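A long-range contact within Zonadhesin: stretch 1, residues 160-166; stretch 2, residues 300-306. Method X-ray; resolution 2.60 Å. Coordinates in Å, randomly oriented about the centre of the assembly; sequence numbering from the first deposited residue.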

# COMPACT_ATOMS: atom_id res chain seq x y z
N THR C 160 41.20 -16.31 -36.02
CA THR C 160 41.04 -16.85 -37.36
C THR C 160 39.91 -16.17 -38.14
O THR C 160 38.80 -16.69 -38.27
CB THR C 160 40.75 -18.33 -37.24
OG1 THR C 160 41.71 -18.91 -36.35
CG2 THR C 160 40.81 -18.99 -38.58
N GLY C 161 40.19 -15.01 -38.71
CA GLY C 161 39.10 -14.23 -39.26
C GLY C 161 39.40 -12.82 -39.74
O GLY C 161 39.31 -12.58 -40.92
N GLY C 162 39.70 -11.89 -38.84
CA GLY C 162 39.64 -12.18 -37.43
C GLY C 162 40.14 -11.19 -36.42
O GLY C 162 41.28 -11.29 -36.00
N VAL C 163 39.29 -10.25 -35.99
CA VAL C 163 39.51 -9.48 -34.77
C VAL C 163 38.34 -9.72 -33.84
O VAL C 163 37.19 -9.52 -34.24
CB VAL C 163 39.62 -7.97 -35.01
CG1 VAL C 163 40.46 -7.36 -33.93
CG2 VAL C 163 40.13 -7.68 -36.33
N GLU C 164 38.62 -10.07 -32.61
CA GLU C 164 37.63 -10.00 -31.55
C GLU C 164 37.93 -8.75 -30.75
O GLU C 164 39.04 -8.60 -30.22
CB GLU C 164 37.67 -11.26 -30.69
CG GLU C 164 36.52 -11.35 -29.73
CD GLU C 164 36.55 -12.61 -28.90
OE1 GLU C 164 37.58 -13.35 -28.94
OE2 GLU C 164 35.53 -12.86 -28.22
N TRP C 165 36.98 -7.83 -30.71
CA TRP C 165 37.10 -6.62 -29.92
C TRP C 165 36.48 -6.84 -28.56
O TRP C 165 35.46 -7.52 -28.45
CB TRP C 165 36.40 -5.45 -30.60
CG TRP C 165 36.92 -5.08 -31.90
CD1 TRP C 165 36.37 -5.38 -33.11
CD2 TRP C 165 38.05 -4.27 -32.17
NE1 TRP C 165 37.11 -4.82 -34.12
CE2 TRP C 165 38.16 -4.14 -33.56
CE3 TRP C 165 39.01 -3.66 -31.36
CZ2 TRP C 165 39.18 -3.42 -34.17
CZ3 TRP C 165 40.02 -2.94 -31.96
CH2 TRP C 165 40.10 -2.82 -33.35
N PHE C 166 37.11 -6.29 -27.53
CA PHE C 166 36.57 -6.25 -26.18
C PHE C 166 36.42 -4.80 -25.76
O PHE C 166 37.37 -4.02 -25.88
CB PHE C 166 37.45 -6.98 -25.16
CG PHE C 166 37.44 -8.48 -25.29
CD1 PHE C 166 36.45 -9.12 -26.01
CD2 PHE C 166 38.41 -9.24 -24.69
CE1 PHE C 166 36.43 -10.50 -26.14
CE2 PHE C 166 38.40 -10.62 -24.82
CZ PHE C 166 37.39 -11.25 -25.55
N ASP C 300 39.99 4.86 -30.15
CA ASP C 300 40.25 4.74 -31.58
C ASP C 300 41.48 3.89 -31.90
O ASP C 300 41.94 3.90 -33.04
CB ASP C 300 40.40 6.11 -32.22
CG ASP C 300 41.20 7.07 -31.38
OD1 ASP C 300 42.04 6.61 -30.58
OD2 ASP C 300 40.99 8.29 -31.52
N GLU C 301 41.98 3.12 -30.93
CA GLU C 301 43.15 2.29 -31.17
C GLU C 301 42.92 1.36 -32.37
O GLU C 301 41.92 0.63 -32.39
CB GLU C 301 43.49 1.48 -29.93
CG GLU C 301 44.91 0.92 -29.90
CD GLU C 301 45.08 -0.26 -28.94
OE1 GLU C 301 44.08 -0.63 -28.27
OE2 GLU C 301 46.20 -0.83 -28.87
N PRO C 302 43.81 1.37 -33.39
CA PRO C 302 43.70 0.46 -34.53
C PRO C 302 44.04 -0.98 -34.21
O PRO C 302 44.50 -1.28 -33.11
CB PRO C 302 44.71 1.01 -35.54
CG PRO C 302 45.05 2.32 -35.08
CD PRO C 302 44.87 2.36 -33.60
N PHE C 303 43.85 -1.86 -35.18
CA PHE C 303 44.26 -3.25 -35.09
C PHE C 303 45.32 -3.54 -36.14
O PHE C 303 45.24 -3.05 -37.27
CB PHE C 303 43.08 -4.18 -35.28
CG PHE C 303 43.46 -5.63 -35.33
CD1 PHE C 303 43.88 -6.28 -34.20
CD2 PHE C 303 43.35 -6.35 -36.50
CE1 PHE C 303 44.20 -7.60 -34.24
CE2 PHE C 303 43.67 -7.68 -36.54
CZ PHE C 303 44.09 -8.30 -35.41
N TYR C 304 46.31 -4.33 -35.75
CA TYR C 304 47.45 -4.64 -36.58
C TYR C 304 47.65 -6.14 -36.60
O TYR C 304 47.49 -6.81 -35.57
CB TYR C 304 48.71 -3.95 -36.08
CG TYR C 304 48.69 -2.44 -36.15
CD1 TYR C 304 48.70 -1.78 -37.38
CD2 TYR C 304 48.72 -1.67 -35.00
CE1 TYR C 304 48.71 -0.43 -37.45
CE2 TYR C 304 48.73 -0.30 -35.07
CZ TYR C 304 48.73 0.31 -36.30
OH TYR C 304 48.74 1.67 -36.41
N ARG C 305 47.96 -6.67 -37.77
CA ARG C 305 48.13 -8.11 -37.86
C ARG C 305 49.58 -8.55 -37.86
O ARG C 305 49.84 -9.72 -37.56
CB ARG C 305 47.41 -8.63 -39.11
CG ARG C 305 45.92 -8.44 -39.03
CD ARG C 305 45.22 -8.94 -40.26
NE ARG C 305 44.51 -10.18 -40.01
CZ ARG C 305 43.68 -10.73 -40.88
NH1 ARG C 305 43.45 -10.13 -42.03
NH2 ARG C 305 43.07 -11.87 -40.60
N ALA C 306 50.53 -7.68 -38.16
CA ALA C 306 51.90 -8.11 -38.31
C ALA C 306 52.84 -7.09 -37.70
O ALA C 306 52.48 -5.94 -37.46
CB ALA C 306 52.24 -8.34 -39.78

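The most unusual feature of this contact is a cis peptide bond between two glycines, G161 and G162, with the guanidinium of R305 packed beside it. Two stretches, partly strand, run roughly antiparallel, their end-to-end directions 159° apart, and meet here without a single hydrogen bond between them. V163 and F303 have the closest CA atoms across the contact, and the V163 CA and F303 CA atoms stand 7.8 Å apart, too far for the backbones to pair as neighbours in a sheet. Side chains therefore make most of the contact, packing on each other and on bare backbone, with one phenylalanine ring at its centre and 256 Å² of surface buried, both sides summed.

F303 gives up the most area of any residue in the two stretches. Its CA-to-CB bond points toward the opposing strand, and chi1 in the t well with chi2 at 71° presents a face of the ring to V163. That valine also points toward its partner, with chi1 t, and both of its methyl groups use the aromatic surface. V163 CG1 lies 3.6 Å from the centroid of the F303 ring and only 12° off the ring normal, a CH-pi contact almost directly over the face. V163 CG2 reaches F303 CD2 at 3.5 Å. A beta-branched residue suits this place: it is at home in an extended backbone, and its two short branches cover a flat ring without a long, flexible chain having to be ordered. G162, V163, W165 and F303 are all buried, and phenylalanine fits such a site because it offers a broad apolar face with no polar group needing a partner.

Two residues along the strand, W165 solves a different problem. Its CA-to-CB bond points sideways, yet the indole is long enough for its far end to come nearer. With chi1 m and chi2 at 102°, the six-membered ring extends to the other stretch, placing W165 CH2 3.8 Å from F303 CB. W165 CH2 also lies 4.0 Å from E301 O and 4.4 Å from P302 C, the latter at the ring edge. Thus the tryptophan packs against the base of the phenylalanine side chain and the backbone leading into it, while V163 occupies the ring face. E164, between them, points away and takes no part.

An ideal CB on G162 would come within 2.9 Å of T160 C, so the lack of a side chain suits the local fold of its own stretch. The bare backbone still contributes to the packing: G162 O is 4.1 Å from F303 CZ, at the tip of the ring.

R305 approaches these same glycines. Its CA-to-CB bond is sideways, but the chain, with chi2 t and chi3 off-well at 106°, carries the guanidinium over to them. R305 NH2 sits 3.8 Å from both G161 O and G162 N, distances of packing, while R305 NH1 is hydrogen-bonded elsewhere in the structure. The rule is economical: a central aromatic ring, a branched aliphatic over its face, and a long indole and an arginine reaching backbone on the other stretch.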